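Local coordinates for putative ferritin-like diiron-carboxylate protein TM1526 (Thermotoga maritima, PDB 1VJX), which is of unknown function but, as a rubrerythrin-like member of the ferritin superfamily, probably binds metal ions and acts as an oxidoreductase, at residues A[16-21]-A[116-121]; A[56-61]-A[143-148]. All coordinates share one frame; numbering follows the deposited sequence.

Contact 1: residues A[16-21]-A[116-121]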
ATOM      1  N   SER A  16      11.354  12.205   2.540  1.00 46.92           N
ATOM      2  CA  SER A  16      10.071  12.843   2.698  1.00 47.00           C
ATOM      3  C   SER A  16       9.183  12.663   1.477  1.00 47.68           C
ATOM      4  O   SER A  16       7.961  12.662   1.607  1.00 47.95           O
ATOM      5  CB  SER A  16      10.271  14.346   2.916  1.00 46.55           C
ATOM      6  OG  SER A  16      11.052  14.860   1.854  1.00 43.98           O
ATOM      7  N   ASP A  17       9.813  12.628   0.297  1.00 48.16           N
ATOM      8  CA  ASP A  17       9.144  12.403  -0.979  1.00 48.00           C
ATOM      9  C   ASP A  17       8.552  11.002  -0.927  1.00 48.37           C
ATOM     10  O   ASP A  17       7.440  10.761  -1.382  1.00 48.31           O
ATOM     11  CB  ASP A  17      10.138  12.467  -2.157  1.00 47.51           C
ATOM     12  CG  ASP A  17      10.819  13.826  -2.306  1.00 46.09           C
ATOM     13  OD1 ASP A  17      10.310  14.840  -1.787  1.00 45.13           O
ATOM     14  OD2 ASP A  17      11.850  13.980  -2.990  1.00 42.14           O
ATOM     15  N   ILE A  18       9.294  10.089  -0.337  1.00 48.92           N
ATOM     16  CA  ILE A  18       8.883   8.664  -0.289  1.00 49.23           C
ATOM     17  C   ILE A  18       7.751   8.449   0.719  1.00 49.68           C
ATOM     18  O   ILE A  18       6.817   7.698   0.455  1.00 49.76           O
ATOM     19  CB  ILE A  18      10.096   7.794   0.048  1.00 49.41           C
ATOM     20  CG1 ILE A  18      11.164   7.919  -1.031  1.00 50.53           C
ATOM     21  CG2 ILE A  18       9.725   6.311   0.198  1.00 49.76           C
ATOM     22  CD1 ILE A  18      10.774   7.256  -2.366  1.00 53.30           C
ATOM     23  N   LEU A  19       7.822   9.087   1.887  1.00 49.92           N
ATOM     24  CA  LEU A  19       6.669   9.075   2.798  1.00 50.08           C
ATOM     25  C   LEU A  19       5.403   9.597   2.111  1.00 49.89           C
ATOM     26  O   LEU A  19       4.342   9.031   2.297  1.00 50.33           O
ATOM     27  CB  LEU A  19       6.889   9.919   4.017  1.00 50.15           C
ATOM     28  CG  LEU A  19       7.571   9.313   5.195  1.00 51.60           C
ATOM     29  CD1 LEU A  19       7.865  10.471   6.133  1.00 50.75           C
ATOM     30  CD2 LEU A  19       6.683   8.191   5.841  1.00 54.26           C
ATOM     31  N   THR A  20       5.515  10.682   1.355  1.00 49.42           N
ATOM     32  CA  THR A  20       4.359  11.231   0.664  1.00 49.64           C
ATOM     33  C   THR A  20       3.805  10.176  -0.304  1.00 48.35           C
ATOM     34  O   THR A  20       2.614   9.965  -0.403  1.00 46.99           O
ATOM     35  CB  THR A  20       4.747  12.477  -0.114  1.00 50.14           C
ATOM     36  OG1 THR A  20       5.256  13.507   0.774  1.00 52.90           O
ATOM     37  CG2 THR A  20       3.510  13.105  -0.723  1.00 51.82           C
ATOM     38  N   VAL A  21       4.715   9.496  -0.995  1.00 48.07           N
ATOM     39  CA  VAL A  21       4.351   8.461  -1.933  1.00 46.94           C
ATOM     40  C   VAL A  21       3.640   7.344  -1.161  1.00 46.97           C
ATOM     41  O   VAL A  21       2.579   6.921  -1.572  1.00 46.12           O
ATOM     42  CB  VAL A  21       5.591   7.965  -2.717  1.00 46.81           C
ATOM     43  CG1 VAL A  21       5.308   6.645  -3.391  1.00 46.65           C
ATOM     44  CG2 VAL A  21       6.016   8.985  -3.769  1.00 44.58           C
ATOM     45  N   ILE A 116       4.892  -2.685  -1.853  1.00 46.48           N
ATOM     46  CA  ILE A 116       5.811  -3.338  -0.898  1.00 46.38           C
ATOM     47  C   ILE A 116       7.275  -2.930  -1.127  1.00 45.48           C
ATOM     48  O   ILE A 116       7.996  -2.614  -0.170  1.00 44.45           O
ATOM     49  CB  ILE A 116       5.572  -4.844  -0.870  1.00 45.17           C
ATOM     50  CG1 ILE A 116       4.234  -5.084  -0.174  1.00 45.14           C
ATOM     51  CG2 ILE A 116       6.688  -5.595  -0.118  1.00 48.78           C
ATOM     52  CD1 ILE A 116       3.729  -6.490  -0.203  1.00 46.77           C
ATOM     53  N   ILE A 117       7.679  -2.896  -2.394  1.00 45.00           N
ATOM     54  CA  ILE A 117       9.021  -2.468  -2.759  1.00 44.32           C
ATOM     55  C   ILE A 117       9.246  -1.081  -2.224  1.00 43.55           C
ATOM     56  O   ILE A 117      10.284  -0.777  -1.631  1.00 41.75           O
ATOM     57  CB  ILE A 117       9.238  -2.488  -4.294  1.00 44.25           C
ATOM     58  CG1 ILE A 117       9.139  -3.905  -4.821  1.00 44.25           C
ATOM     59  CG2 ILE A 117      10.599  -1.887  -4.675  1.00 44.38           C
ATOM     60  CD1 ILE A 117       9.612  -4.116  -6.226  1.00 44.60           C
ATOM     61  N   LEU A 118       8.243  -0.226  -2.406  1.00 44.94           N
ATOM     62  CA  LEU A 118       8.377   1.166  -1.983  1.00 43.99           C
ATOM     63  C   LEU A 118       8.495   1.311  -0.462  1.00 44.59           C
ATOM     64  O   LEU A 118       9.249   2.148   0.055  1.00 44.52           O
ATOM     65  CB  LEU A 118       7.254   2.032  -2.497  1.00 43.95           C
ATOM     66  CG  LEU A 118       7.395   3.433  -1.810  1.00 44.40           C
ATOM     67  CD1 LEU A 118       8.159   4.424  -2.674  1.00 42.22           C
ATOM     68  CD2 LEU A 118       6.100   3.943  -1.381  1.00 46.33           C
ATOM     69  N   TYR A 119       7.696   0.574   0.279  1.00 45.17           N
ATOM     70  CA  TYR A 119       7.840   0.668   1.722  1.00 45.10           C
ATOM     71  C   TYR A 119       9.190   0.121   2.192  1.00 44.52           C
ATOM     72  O   TYR A 119       9.686   0.608   3.190  1.00 44.66           O
ATOM     73  CB  TYR A 119       6.722  -0.060   2.482  1.00 46.43           C
ATOM     74  CG  TYR A 119       5.318   0.280   2.028  1.00 47.00           C
ATOM     75  CD1 TYR A 119       4.936   1.586   1.787  1.00 43.96           C
ATOM     76  CD2 TYR A 119       4.375  -0.750   1.819  1.00 48.30           C
ATOM     77  CE1 TYR A 119       3.658   1.898   1.348  1.00 44.66           C
ATOM     78  CE2 TYR A 119       3.101  -0.449   1.363  1.00 48.28           C
ATOM     79  CZ  TYR A 119       2.751   0.884   1.143  1.00 47.44           C
ATOM     80  OH  TYR A 119       1.497   1.169   0.698  1.00 48.65           O
ATOM     81  N   TYR A 120       9.749  -0.908   1.528  1.00 42.76           N
ATOM     82  CA  TYR A 120      11.095  -1.338   1.832  1.00 41.99           C
ATOM     83  C   TYR A 120      12.098  -0.175   1.579  1.00 43.14           C
ATOM     84  O   TYR A 120      12.969   0.090   2.386  1.00 41.68           O
ATOM     85  CB  TYR A 120      11.487  -2.611   1.052  1.00 41.68           C
ATOM     86  CG  TYR A 120      11.090  -3.933   1.728  1.00 41.03           C
ATOM     87  CD1 TYR A 120      11.573  -4.271   2.995  1.00 39.91           C
ATOM     88  CD2 TYR A 120      10.264  -4.863   1.086  1.00 41.99           C
ATOM     89  CE1 TYR A 120      11.224  -5.498   3.626  1.00 40.07           C
ATOM     90  CE2 TYR A 120       9.903  -6.126   1.731  1.00 41.50           C
ATOM     91  CZ  TYR A 120      10.385  -6.414   2.996  1.00 39.20           C
ATOM     92  OH  TYR A 120      10.063  -7.604   3.642  1.00 41.17           O
ATOM     93  N   GLU A 121      11.914   0.546   0.476  1.00 44.05           N
ATOM     94  CA  GLU A 121      12.811   1.631   0.108  1.00 44.54           C
ATOM     95  C   GLU A 121      12.846   2.658   1.186  1.00 44.75           C
ATOM     96  O   GLU A 121      13.928   3.065   1.593  1.00 45.17           O
ATOM     97  CB  GLU A 121      12.436   2.221  -1.253  1.00 44.09           C
ATOM     98  CG  GLU A 121      12.864   1.273  -2.385  1.00 44.51           C
ATOM     99  CD  GLU A 121      12.316   1.625  -3.768  1.00 45.32           C
ATOM    100  OE1 GLU A 121      11.255   2.273  -3.855  1.00 50.17           O
ATOM    101  OE2 GLU A 121      12.961   1.249  -4.779  1.00 42.30           O
TER
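Leu118 meets Ile18 and Val21, two residues one helical turn apart, in a small hydrophobic contact that illustrates how one branched side chain can join two helices. With CG anti to the backbone N (chi1 172°), both methyls of Leu118 are carried across. Its CD2 presses on Val21 CG1 at 3.5 Å, a close approach for two methyl carbons, while Leu118 CD1 lies 3.7 Å from that same Val21 CG1. Leu118 CD1 also meets Ile18, at 3.8 Å from CG2 and 3.9 Å from CD1, the two side chains running alongside one another and pointing opposite ways. Cutting Leu118 back to an alanine is likely to open a gap, leaving Val21 CG1 and the CG2 and CD1 methyls of Ile18 without their partner from helix 101-125.

Within 16-21, Ser16 O accepts two bonds from Thr20, one from its backbone N and one from OG1 at 3.0 Å.

The contact joins helix 15-36 to helix 101-125 in the bundle. Leu118 also reaches Leu25 and the loop residue Tyr84, and Ile18 touches Met13 and Leu78. Leu19, on another side of the helix, packs on Phe62 and Met65 of helix 43-68.

Contact 2: residues A[56-61]-A[143-148]; sequences RIHAEI and KEHLRK
His58 and His145 bring their rings together inside a four-helix bundle of the ferritin-like fold, each at the end of a Glu-x-x-His sequence: Glu55 to His58 on helix 43-68, Glu142 to His145 on helix 129-156. In rubrerythrin relatives this paired motif supplies ligands to a diiron centre, and the arrangement here is consistent with such a site.

The imidazoles come from helices whose nearest alpha carbons, CA of His58 and CA of His145, are still 12.4 Å apart, so the side chains bridge most of the interval. Both do so in the same way, with CG anti to the carbonyl carbon (chi1 -71° for His58 and -72° for His145). The ring planes are inclined by only 24°, yet the offset is large, with centroids 5.9 Å apart, and little area is shared. The touch is between carbons, His58 CE1 approaching His145 CE1 to 4.3 Å.

Residues beyond the two segments hold the His58 ring. Its NE2 is hydrogen-bonded to OE1 of Gln141, one turn before His145 on helix 129-156, and its ND1 to Glu26 OE1 of helix 15-36, with Glu142 OE2 a weaker partner of ND1; ties at both nitrogens should resist rotation of the ring.

Away from the histidines, charged residues pair within their own segments. Arg147 NE meets Glu144 OE1 at 3.0 Å, and Arg56 NH1 meets Glu60 OE2 at 3.1 Å; both salt bridges contain a weak, bent hydrogen bond. Back between the helices, His58 ND1 and His145 NE2 stand 5.1 Å apart.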
ATOM      1  N   ARG A  56      -6.111   2.023   5.831  1.00 48.13           N
ATOM      2  CA  ARG A  56      -6.456   3.256   6.556  1.00 47.88           C
ATOM      3  C   ARG A  56      -5.465   3.543   7.693  1.00 47.95           C
ATOM      4  O   ARG A  56      -4.748   4.572   7.682  1.00 48.53           O
ATOM      5  CB  ARG A  56      -7.869   3.148   7.118  1.00 47.16           C
ATOM      6  CG  ARG A  56      -8.415   4.441   7.744  1.00 48.41           C
ATOM      7  CD  ARG A  56      -9.767   4.260   8.460  1.00 48.78           C
ATOM      8  NE  ARG A  56      -9.706   3.169   9.436  1.00 49.37           N
ATOM      9  CZ  ARG A  56      -9.243   3.284  10.684  1.00 50.65           C
ATOM     10  NH1 ARG A  56      -8.810   4.449  11.156  1.00 51.82           N
ATOM     11  NH2 ARG A  56      -9.225   2.224  11.484  1.00 51.25           N
ATOM     12  N   ILE A  57      -5.397   2.615   8.648  1.00 47.69           N
ATOM     13  CA  ILE A  57      -4.520   2.741   9.817  1.00 47.52           C
ATOM     14  C   ILE A  57      -3.069   3.005   9.439  1.00 47.56           C
ATOM     15  O   ILE A  57      -2.400   3.820  10.065  1.00 47.65           O
ATOM     16  CB  ILE A  57      -4.651   1.483  10.707  1.00 47.78           C
ATOM     17  CG1 ILE A  57      -5.969   1.534  11.472  1.00 46.73           C
ATOM     18  CG2 ILE A  57      -3.472   1.349  11.701  1.00 47.91           C
ATOM     19  CD1 ILE A  57      -6.351   0.180  12.067  1.00 47.54           C
ATOM     20  N   HIS A  58      -2.604   2.317   8.402  1.00 48.35           N
ATOM     21  CA  HIS A  58      -1.266   2.493   7.853  1.00 48.41           C
ATOM     22  C   HIS A  58      -1.016   3.895   7.374  1.00 48.78           C
ATOM     23  O   HIS A  58       0.052   4.434   7.651  1.00 49.07           O
ATOM     24  CB  HIS A  58      -1.038   1.547   6.684  1.00 48.25           C
ATOM     25  CG  HIS A  58      -0.909   0.118   7.093  1.00 48.64           C
ATOM     26  ND1 HIS A  58      -1.050  -0.926   6.209  1.00 48.66           N
ATOM     27  CD2 HIS A  58      -0.648  -0.435   8.301  1.00 47.41           C
ATOM     28  CE1 HIS A  58      -0.885  -2.061   6.859  1.00 49.97           C
ATOM     29  NE2 HIS A  58      -0.647  -1.785   8.130  1.00 47.38           N
ATOM     30  N   ALA A  59      -1.987   4.461   6.647  1.00 48.69           N
ATOM     31  CA  ALA A  59      -1.906   5.834   6.142  1.00 48.92           C
ATOM     32  C   ALA A  59      -1.791   6.840   7.286  1.00 48.92           C
ATOM     33  O   ALA A  59      -1.019   7.767   7.210  1.00 47.98           O
ATOM     34  CB  ALA A  59      -3.149   6.164   5.295  1.00 48.90           C
ATOM     35  N   GLU A  60      -2.596   6.640   8.332  1.00 49.75           N
ATOM     36  CA  GLU A  60      -2.567   7.480   9.536  1.00 50.21           C
ATOM     37  C   GLU A  60      -1.204   7.405  10.220  1.00 49.29           C
ATOM     38  O   GLU A  60      -0.793   8.326  10.892  1.00 49.30           O
ATOM     39  CB  GLU A  60      -3.638   7.029  10.539  1.00 50.07           C
ATOM     40  CG  GLU A  60      -5.073   7.438  10.219  1.00 51.96           C
ATOM     41  CD  GLU A  60      -6.149   6.802  11.145  1.00 53.77           C
ATOM     42  OE1 GLU A  60      -5.824   5.941  12.033  1.00 58.46           O
ATOM     43  OE2 GLU A  60      -7.354   7.152  10.968  1.00 57.02           O
ATOM     44  N   ILE A  61      -0.510   6.280  10.077  1.00 48.91           N
ATOM     45  CA  ILE A  61       0.785   6.112  10.744  1.00 48.27           C
ATOM     46  C   ILE A  61       1.842   6.852   9.951  1.00 48.32           C
ATOM     47  O   ILE A  61       2.653   7.585  10.524  1.00 48.57           O
ATOM     48  CB  ILE A  61       1.119   4.619  10.937  1.00 48.02           C
ATOM     49  CG1 ILE A  61       0.291   4.069  12.093  1.00 45.97           C
ATOM     50  CG2 ILE A  61       2.637   4.398  11.154  1.00 47.45           C
ATOM     51  CD1 ILE A  61       0.219   2.590  12.105  1.00 46.16           C
ATOM     52  N   LYS A 143       2.553  -7.651   3.736  1.00 46.82           N
ATOM     53  CA  LYS A 143       2.950  -8.930   3.161  1.00 45.90           C
ATOM     54  C   LYS A 143       1.936 -10.024   3.494  1.00 45.77           C
ATOM     55  O   LYS A 143       1.800 -10.983   2.754  1.00 44.58           O
ATOM     56  CB  LYS A 143       4.312  -9.345   3.672  1.00 45.86           C
ATOM     57  CG  LYS A 143       5.518  -8.627   3.079  1.00 44.89           C
ATOM     58  CD  LYS A 143       6.806  -9.431   3.410  1.00 46.78           C
ATOM     59  CE  LYS A 143       7.265  -9.244   4.855  1.00 45.47           C
ATOM     60  NZ  LYS A 143       7.781 -10.481   5.379  1.00 45.73           N
ATOM     61  N   GLU A 144       1.236  -9.874   4.615  1.00 46.44           N
ATOM     62  CA  GLU A 144       0.038 -10.682   4.923  1.00 47.03           C
ATOM     63  C   GLU A 144      -1.188 -10.346   4.049  1.00 46.85           C
ATOM     64  O   GLU A 144      -1.993 -11.215   3.783  1.00 46.51           O
ATOM     65  CB  GLU A 144      -0.365 -10.518   6.391  1.00 47.59           C
ATOM     66  CG  GLU A 144       0.570 -11.185   7.393  1.00 49.21           C
ATOM     67  CD  GLU A 144       0.628 -12.672   7.227  1.00 51.81           C
ATOM     68  OE1 GLU A 144      -0.378 -13.281   6.758  1.00 52.98           O
ATOM     69  OE2 GLU A 144       1.695 -13.228   7.569  1.00 58.53           O
ATOM     70  N   HIS A 145      -1.346  -9.084   3.638  1.00 46.51           N
ATOM     71  CA  HIS A 145      -2.425  -8.713   2.728  1.00 46.14           C
ATOM     72  C   HIS A 145      -2.184  -9.457   1.460  1.00 45.33           C
ATOM     73  O   HIS A 145      -3.090 -10.052   0.902  1.00 44.93           O
ATOM     74  CB  HIS A 145      -2.408  -7.227   2.368  1.00 46.44           C
ATOM     75  CG  HIS A 145      -2.832  -6.321   3.472  1.00 49.60           C
ATOM     76  ND1 HIS A 145      -3.202  -5.000   3.256  1.00 51.17           N
ATOM     77  CD2 HIS A 145      -2.959  -6.540   4.802  1.00 51.58           C
ATOM     78  CE1 HIS A 145      -3.517  -4.448   4.413  1.00 52.76           C
ATOM     79  NE2 HIS A 145      -3.385  -5.360   5.364  1.00 51.80           N
ATOM     80  N   LEU A 146      -0.945  -9.374   0.991  1.00 44.87           N
ATOM     81  CA  LEU A 146      -0.508 -10.049  -0.224  1.00 45.15           C
ATOM     82  C   LEU A 146      -0.752 -11.577  -0.197  1.00 44.73           C
ATOM     83  O   LEU A 146      -1.287 -12.137  -1.131  1.00 43.63           O
ATOM     84  CB  LEU A 146       0.975  -9.762  -0.483  1.00 44.90           C
ATOM     85  CG  LEU A 146       1.504 -10.416  -1.759  1.00 45.26           C
ATOM     86  CD1 LEU A 146       0.687  -9.952  -3.006  1.00 43.28           C
ATOM     87  CD2 LEU A 146       2.988 -10.158  -1.890  1.00 45.02           C
ATOM     88  N   ARG A 147      -0.356 -12.219   0.886  1.00 45.11           N
ATOM     89  CA  ARG A 147      -0.609 -13.641   1.075  1.00 45.33           C
ATOM     90  C   ARG A 147      -2.105 -13.946   0.983  1.00 45.33           C
ATOM     91  O   ARG A 147      -2.511 -14.988   0.415  1.00 44.73           O
ATOM     92  CB  ARG A 147      -0.091 -14.054   2.442  1.00 45.64           C
ATOM     93  CG  ARG A 147      -0.351 -15.498   2.831  1.00 48.90           C
ATOM     94  CD  ARG A 147      -0.473 -15.656   4.327  1.00 53.98           C
ATOM     95  NE  ARG A 147      -1.732 -15.056   4.807  1.00 57.43           N
ATOM     96  CZ  ARG A 147      -2.911 -15.678   4.766  1.00 56.47           C
ATOM     97  NH1 ARG A 147      -3.002 -16.892   4.245  1.00 58.73           N
ATOM     98  NH2 ARG A 147      -4.004 -15.088   5.230  1.00 55.57           N
ATOM     99  N   LYS A 148      -2.928 -13.054   1.549  1.00 45.33           N
ATOM    100  CA  LYS A 148      -4.383 -13.235   1.524  1.00 45.20           C
ATOM    101  C   LYS A 148      -4.911 -13.100   0.124  1.00 44.90           C
ATOM    102  O   LYS A 148      -5.723 -13.914  -0.312  1.00 45.54           O
ATOM    103  CB  LYS A 148      -5.089 -12.244   2.443  1.00 45.90           C
ATOM    104  CG  LYS A 148      -6.602 -12.414   2.489  1.00 47.26           C
ATOM    105  CD  LYS A 148      -7.012 -13.677   3.204  1.00 48.09           C
ATOM    106  CE  LYS A 148      -8.430 -14.086   2.949  1.00 48.00           C
ATOM    107  NZ  LYS A 148      -8.638 -15.461   3.549  1.00 46.51           N
TER

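The centres of contacts 1 and 2 lie 14 Å apart, and together they draw on all four long helices of the bundle. Along the chain their segments alternate: 16-21, 56-61, 116-121, then 143-148. Each contact therefore ties the helix pair 15-36 and 43-68 to the later pair 101-125 and 129-156. The two also touch directly, with Ile116 CD1 packing 4.1 Å from Leu146 CD2. Contact 1 is purely apolar, whereas contact 2, nearer the centre of the chain, brings histidines together at a probable metal site. Tyr119, next to Leu118, spans the two regions by touching Glu26, a partner of His58, and Glu142, a weaker one.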